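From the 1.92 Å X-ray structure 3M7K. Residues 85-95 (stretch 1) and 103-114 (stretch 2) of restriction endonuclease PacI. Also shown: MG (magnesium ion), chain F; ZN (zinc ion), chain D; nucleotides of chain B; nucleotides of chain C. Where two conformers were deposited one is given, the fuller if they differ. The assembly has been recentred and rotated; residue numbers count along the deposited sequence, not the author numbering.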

# COMPACT_ATOMS: atom_id res chain seq x y z
N HIS A 85 -9.83 1.26 -15.95
CA HIS A 85 -10.74 1.39 -14.81
C HIS A 85 -11.10 0.02 -14.24
O HIS A 85 -11.64 -0.83 -14.96
CB HIS A 85 -12.01 2.12 -15.27
CG HIS A 85 -13.08 2.24 -14.22
ND1 HIS A 85 -14.41 2.44 -14.54
CD2 HIS A 85 -13.01 2.21 -12.87
CE1 HIS A 85 -15.11 2.52 -13.42
NE2 HIS A 85 -14.29 2.36 -12.39
N ILE A 86 -10.79 -0.20 -12.95
CA ILE A 86 -11.07 -1.47 -12.26
C ILE A 86 -12.55 -1.52 -11.87
O ILE A 86 -13.07 -0.57 -11.28
CB ILE A 86 -10.19 -1.62 -11.01
CG1 ILE A 86 -8.71 -1.56 -11.42
CG2 ILE A 86 -10.55 -2.91 -10.21
CD1 ILE A 86 -7.72 -1.53 -10.29
N GLN A 87 -13.22 -2.63 -12.20
CA GLN A 87 -14.67 -2.72 -12.10
C GLN A 87 -15.12 -3.96 -11.35
O GLN A 87 -16.32 -4.23 -11.22
CB GLN A 87 -15.27 -2.70 -13.50
CG GLN A 87 -14.97 -1.43 -14.27
CD GLN A 87 -15.13 -1.61 -15.78
OE1 GLN A 87 -16.21 -1.95 -16.26
NE2 GLN A 87 -14.04 -1.39 -16.52
N CYS A 88 -14.14 -4.73 -10.87
CA CYS A 88 -14.45 -5.88 -10.06
C CYS A 88 -13.46 -6.07 -8.90
O CYS A 88 -12.36 -5.47 -8.89
CB CYS A 88 -14.52 -7.15 -10.92
SG CYS A 88 -12.94 -7.66 -11.55
N LEU A 89 -13.88 -6.87 -7.94
CA LEU A 89 -13.06 -7.19 -6.78
C LEU A 89 -12.21 -8.40 -7.06
O LEU A 89 -12.61 -9.29 -7.81
CB LEU A 89 -13.93 -7.43 -5.55
CG LEU A 89 -14.85 -6.26 -5.20
CD1 LEU A 89 -15.57 -6.58 -3.93
CD2 LEU A 89 -14.08 -4.94 -5.04
N GLY A 90 -11.02 -8.43 -6.45
CA GLY A 90 -10.07 -9.50 -6.72
C GLY A 90 -9.94 -10.47 -5.57
O GLY A 90 -10.77 -10.50 -4.66
N VAL A 91 -8.88 -11.26 -5.61
CA VAL A 91 -8.71 -12.36 -4.67
C VAL A 91 -7.41 -12.24 -3.88
O VAL A 91 -6.33 -12.16 -4.47
CB VAL A 91 -8.72 -13.73 -5.42
CG1 VAL A 91 -8.61 -14.88 -4.44
CG2 VAL A 91 -9.98 -13.88 -6.28
N ASP A 92 -7.52 -12.20 -2.55
CA ASP A 92 -6.36 -12.18 -1.65
C ASP A 92 -6.04 -13.62 -1.22
O ASP A 92 -6.92 -14.36 -0.77
CB ASP A 92 -6.66 -11.38 -0.39
CG ASP A 92 -5.58 -11.51 0.66
OD1 ASP A 92 -4.40 -11.36 0.28
OD2 ASP A 92 -5.90 -11.75 1.87
N ARG A 93 -4.78 -14.00 -1.37
CA ARG A 93 -4.25 -15.21 -0.74
C ARG A 93 -3.97 -14.82 0.72
O ARG A 93 -2.94 -14.17 1.01
CB ARG A 93 -2.99 -15.66 -1.47
CG ARG A 93 -3.23 -15.93 -2.97
CD ARG A 93 -1.91 -16.15 -3.76
NE ARG A 93 -1.09 -14.92 -3.87
CZ ARG A 93 -0.03 -14.65 -3.10
NH1 ARG A 93 0.36 -15.52 -2.17
NH2 ARG A 93 0.65 -13.53 -3.27
N SER A 94 -4.92 -15.14 1.59
CA SER A 94 -4.89 -14.78 3.02
C SER A 94 -3.50 -14.90 3.62
O SER A 94 -2.92 -13.94 4.12
CB SER A 94 -5.79 -15.74 3.83
OG SER A 94 -7.03 -15.12 4.07
N ASP A 95 -2.98 -16.12 3.56
CA ASP A 95 -1.62 -16.40 3.95
C ASP A 95 -0.83 -16.19 2.67
O ASP A 95 -0.98 -16.94 1.70
CB ASP A 95 -1.51 -17.85 4.47
CG ASP A 95 -0.11 -18.20 4.91
OD1 ASP A 95 0.80 -17.39 4.67
OD2 ASP A 95 0.09 -19.29 5.48
N GLN A 103 -9.76 -22.55 0.66
CA GLN A 103 -9.45 -22.29 2.06
C GLN A 103 -8.65 -21.00 2.26
O GLN A 103 -8.90 -20.25 3.22
CB GLN A 103 -8.75 -23.48 2.72
CG GLN A 103 -8.37 -23.26 4.19
CD GLN A 103 -9.56 -22.92 5.08
OE1 GLN A 103 -10.66 -23.44 4.90
NE2 GLN A 103 -9.33 -22.06 6.06
N ASN A 104 -7.72 -20.71 1.35
CA ASN A 104 -6.84 -19.53 1.50
C ASN A 104 -7.34 -18.23 0.84
O ASN A 104 -6.77 -17.16 1.05
CB ASN A 104 -5.45 -19.88 0.98
CG ASN A 104 -4.39 -18.90 1.41
OD1 ASN A 104 -4.39 -18.39 2.54
ND2 ASN A 104 -3.46 -18.63 0.51
N ALA A 105 -8.39 -18.34 0.05
CA ALA A 105 -8.90 -17.20 -0.71
C ALA A 105 -9.82 -16.34 0.12
O ALA A 105 -10.66 -16.84 0.88
CB ALA A 105 -9.61 -17.66 -1.95
N ARG A 106 -9.68 -15.04 -0.08
CA ARG A 106 -10.51 -14.04 0.53
C ARG A 106 -10.79 -13.03 -0.58
O ARG A 106 -9.87 -12.68 -1.33
CB ARG A 106 -9.67 -13.40 1.62
CG ARG A 106 -10.41 -12.56 2.55
CD ARG A 106 -9.88 -12.76 3.95
NE ARG A 106 -10.58 -11.79 4.75
CZ ARG A 106 -10.40 -11.58 6.04
NH1 ARG A 106 -9.53 -12.30 6.74
NH2 ARG A 106 -11.12 -10.63 6.62
N LEU A 107 -12.02 -12.55 -0.71
CA LEU A 107 -12.29 -11.49 -1.69
C LEU A 107 -11.69 -10.21 -1.15
O LEU A 107 -11.82 -9.91 0.04
CB LEU A 107 -13.79 -11.31 -1.88
CG LEU A 107 -14.40 -10.82 -3.18
CD1 LEU A 107 -14.03 -11.66 -4.41
CD2 LEU A 107 -15.92 -10.78 -2.96
N ALA A 108 -11.01 -9.46 -2.02
CA ALA A 108 -10.41 -8.19 -1.62
C ALA A 108 -10.41 -7.17 -2.77
O ALA A 108 -10.13 -7.52 -3.92
CB ALA A 108 -8.97 -8.41 -1.10
N CYS A 109 -10.68 -5.91 -2.44
CA CYS A 109 -10.57 -4.85 -3.44
C CYS A 109 -9.08 -4.62 -3.68
O CYS A 109 -8.23 -4.98 -2.83
CB CYS A 109 -11.27 -3.55 -2.97
SG CYS A 109 -10.40 -2.57 -1.66
N PHE A 110 -8.75 -4.05 -4.82
CA PHE A 110 -7.33 -3.88 -5.19
C PHE A 110 -6.59 -2.93 -4.25
O PHE A 110 -5.35 -3.05 -4.08
CB PHE A 110 -7.23 -3.40 -6.63
CG PHE A 110 -5.86 -3.62 -7.27
CD1 PHE A 110 -5.12 -4.77 -6.99
CD2 PHE A 110 -5.35 -2.69 -8.18
CE1 PHE A 110 -3.87 -4.98 -7.57
CE2 PHE A 110 -4.11 -2.90 -8.82
CZ PHE A 110 -3.37 -4.05 -8.51
N ILE A 111 -7.31 -2.01 -3.62
CA ILE A 111 -6.68 -1.12 -2.62
C ILE A 111 -6.21 -1.94 -1.41
O ILE A 111 -5.05 -1.84 -1.01
CB ILE A 111 -7.58 0.09 -2.23
CG1 ILE A 111 -7.61 1.10 -3.39
CG2 ILE A 111 -7.08 0.75 -0.93
CD1 ILE A 111 -8.56 2.33 -3.20
N CYS A 112 -7.10 -2.75 -0.82
CA CYS A 112 -6.71 -3.52 0.36
C CYS A 112 -5.70 -4.60 -0.01
O CYS A 112 -4.79 -4.91 0.76
CB CYS A 112 -7.94 -4.18 1.00
SG CYS A 112 -9.01 -2.98 1.81
N ASN A 113 -5.87 -5.20 -1.19
CA ASN A 113 -4.94 -6.25 -1.61
C ASN A 113 -3.51 -5.70 -1.65
O ASN A 113 -2.56 -6.36 -1.18
CB ASN A 113 -5.35 -6.86 -2.98
CG ASN A 113 -5.16 -8.38 -3.02
OD1 ASN A 113 -4.56 -8.98 -2.10
ND2 ASN A 113 -5.69 -9.02 -4.05
N ARG A 114 -3.34 -4.52 -2.25
CA ARG A 114 -2.00 -3.91 -2.37
C ARG A 114 -1.48 -3.46 -1.01
O ARG A 114 -0.28 -3.59 -0.72
CB ARG A 114 -2.01 -2.72 -3.31
CG ARG A 114 -1.92 -3.18 -4.76
CD ARG A 114 -1.44 -2.05 -5.56
NE ARG A 114 -1.02 -2.36 -6.91
CZ ARG A 114 -1.30 -1.56 -7.94
NH1 ARG A 114 -2.07 -0.49 -7.75
NH2 ARG A 114 -0.84 -1.83 -9.17
MG MG F . -3.02 -10.62 -1.50
ZN ZN D . -10.96 -3.21 0.52
P DA B 8 3.36 0.73 -11.71
OP1 DA B 8 3.78 1.88 -12.54
OP2 DA B 8 4.25 0.20 -10.64
O5' DA B 8 1.95 1.08 -11.04
C5' DA B 8 0.81 1.44 -11.83
C4' DA B 8 0.10 2.57 -11.14
O4' DA B 8 -0.38 2.09 -9.85
C3' DA B 8 0.96 3.79 -10.84
O3' DA B 8 0.14 4.93 -11.09
C2' DA B 8 1.30 3.63 -9.35
C1' DA B 8 0.05 2.96 -8.81
N9 DA B 8 0.29 2.09 -7.65
C8 DA B 8 1.08 0.97 -7.65
N7 DA B 8 1.13 0.36 -6.49
C5 DA B 8 0.30 1.12 -5.67
C6 DA B 8 -0.02 0.96 -4.31
N6 DA B 8 0.46 -0.07 -3.56
N1 DA B 8 -0.84 1.89 -3.76
C2 DA B 8 -1.32 2.90 -4.54
N3 DA B 8 -1.06 3.14 -5.84
C4 DA B 8 -0.22 2.20 -6.35
P DA C 3 -10.62 -5.45 -13.79
OP1 DA C 3 -11.58 -4.62 -13.02
OP2 DA C 3 -10.80 -6.92 -13.83
O5' DA C 3 -10.55 -4.96 -15.29
C5' DA C 3 -10.86 -3.63 -15.66
C4' DA C 3 -10.53 -3.41 -17.13
O4' DA C 3 -9.22 -3.95 -17.41
C3' DA C 3 -11.43 -4.10 -18.16
O3' DA C 3 -11.37 -3.38 -19.38
C2' DA C 3 -10.77 -5.46 -18.33
C1' DA C 3 -9.30 -5.06 -18.29
N9 DA C 3 -8.40 -6.10 -17.78
C8 DA C 3 -8.66 -7.06 -16.84
N7 DA C 3 -7.64 -7.84 -16.58
C5 DA C 3 -6.64 -7.37 -17.43
C6 DA C 3 -5.29 -7.75 -17.66
N6 DA C 3 -4.68 -8.76 -17.04
N1 DA C 3 -4.57 -7.04 -18.55
C2 DA C 3 -5.15 -6.02 -19.20
N3 DA C 3 -6.39 -5.56 -19.07
C4 DA C 3 -7.09 -6.29 -18.16
O HOH W 1 -1.72 -12.36 -0.71
O HOH W 2 -1.94 -8.96 -0.21

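Two short antiparallel strands, Gly90 to Arg93 and Ala105 to Ala108, form the spine of this contact, and a helix beginning at Phe110 extends it. Gly90 pairs with Ala108 through both of its backbone polar groups: Gly90 N donates to Ala108 O at 2.8 Å, and Ala108 N donates to Gly90 O at 2.8 Å. Two residues on, Asp92 N reaches Arg106 O at 2.7 Å and Arg106 N returns to Asp92 O at 2.9 Å. Past the strand, Ser94 N donates to Asn104 O at 2.8 Å, continuing the ladder.

Asn104 then closes the end of the pairing with its side chain. Its t rotamer (chi1 -165°) brings the amide close to the backbone of Asp95, where Asp95 N donates to Asn104 OD1 at 2.9 Å and Asn104 ND2 donates to Asp95 O at 3.2 Å. A carboxamide suits this place because it offers an acceptor and a donor side by side, matching the N and O of a single residue.

The side chains alternate between the two faces of the sheet. Val91, in the t rotamer, shares one face with Leu107, Arg93 and Ala105, and its CG1 packs 3.9 Å from Ala105 CB. Leu89 extends this apolar packing, its m,t conformation placing CD2 3.8 Å from Cys109 CB. On the other face, the small Ala108 leaves its CB 3.8 Å from Asp92 CB.

Asp92 and Asn113 join strand to helix through magnesium. Asp92, with chi1 at 171° (t), places OD1 2.4 Å from MG; Asn113, with chi1 off the wells at -140°, places OD1 2.3 Å from it. Asp92 OD1 and Asn113 OD1 lie 3.4 Å apart, tolerable because both are ligands of the same cation. The amide of Asn113 serves twice, since ND2 also makes a weak hydrogen bond to Val91 O at 3.2 Å. Metal binding by these residues fits a restriction endonuclease, an enzyme that cleaves DNA.

Cys109 occupies the N-cap. Its p rotamer (chi1 74°) lets SG accept from Cys112 N at 3.4 Å while binding ZN at 2.3 Å; Cys112 SG, on an m side chain, binds the same zinc at 2.4 Å. The cysteine sulfur thus both caps the helix and anchors its start to the metal.

Beyond the strands, buried Ile86 points toward the helix. Its extended m,t side chain carries CD1 to within 3.4 Å of Phe110 CD2, approaching the ring obliquely. Together the two stretches bury 752 Å², counting both sides.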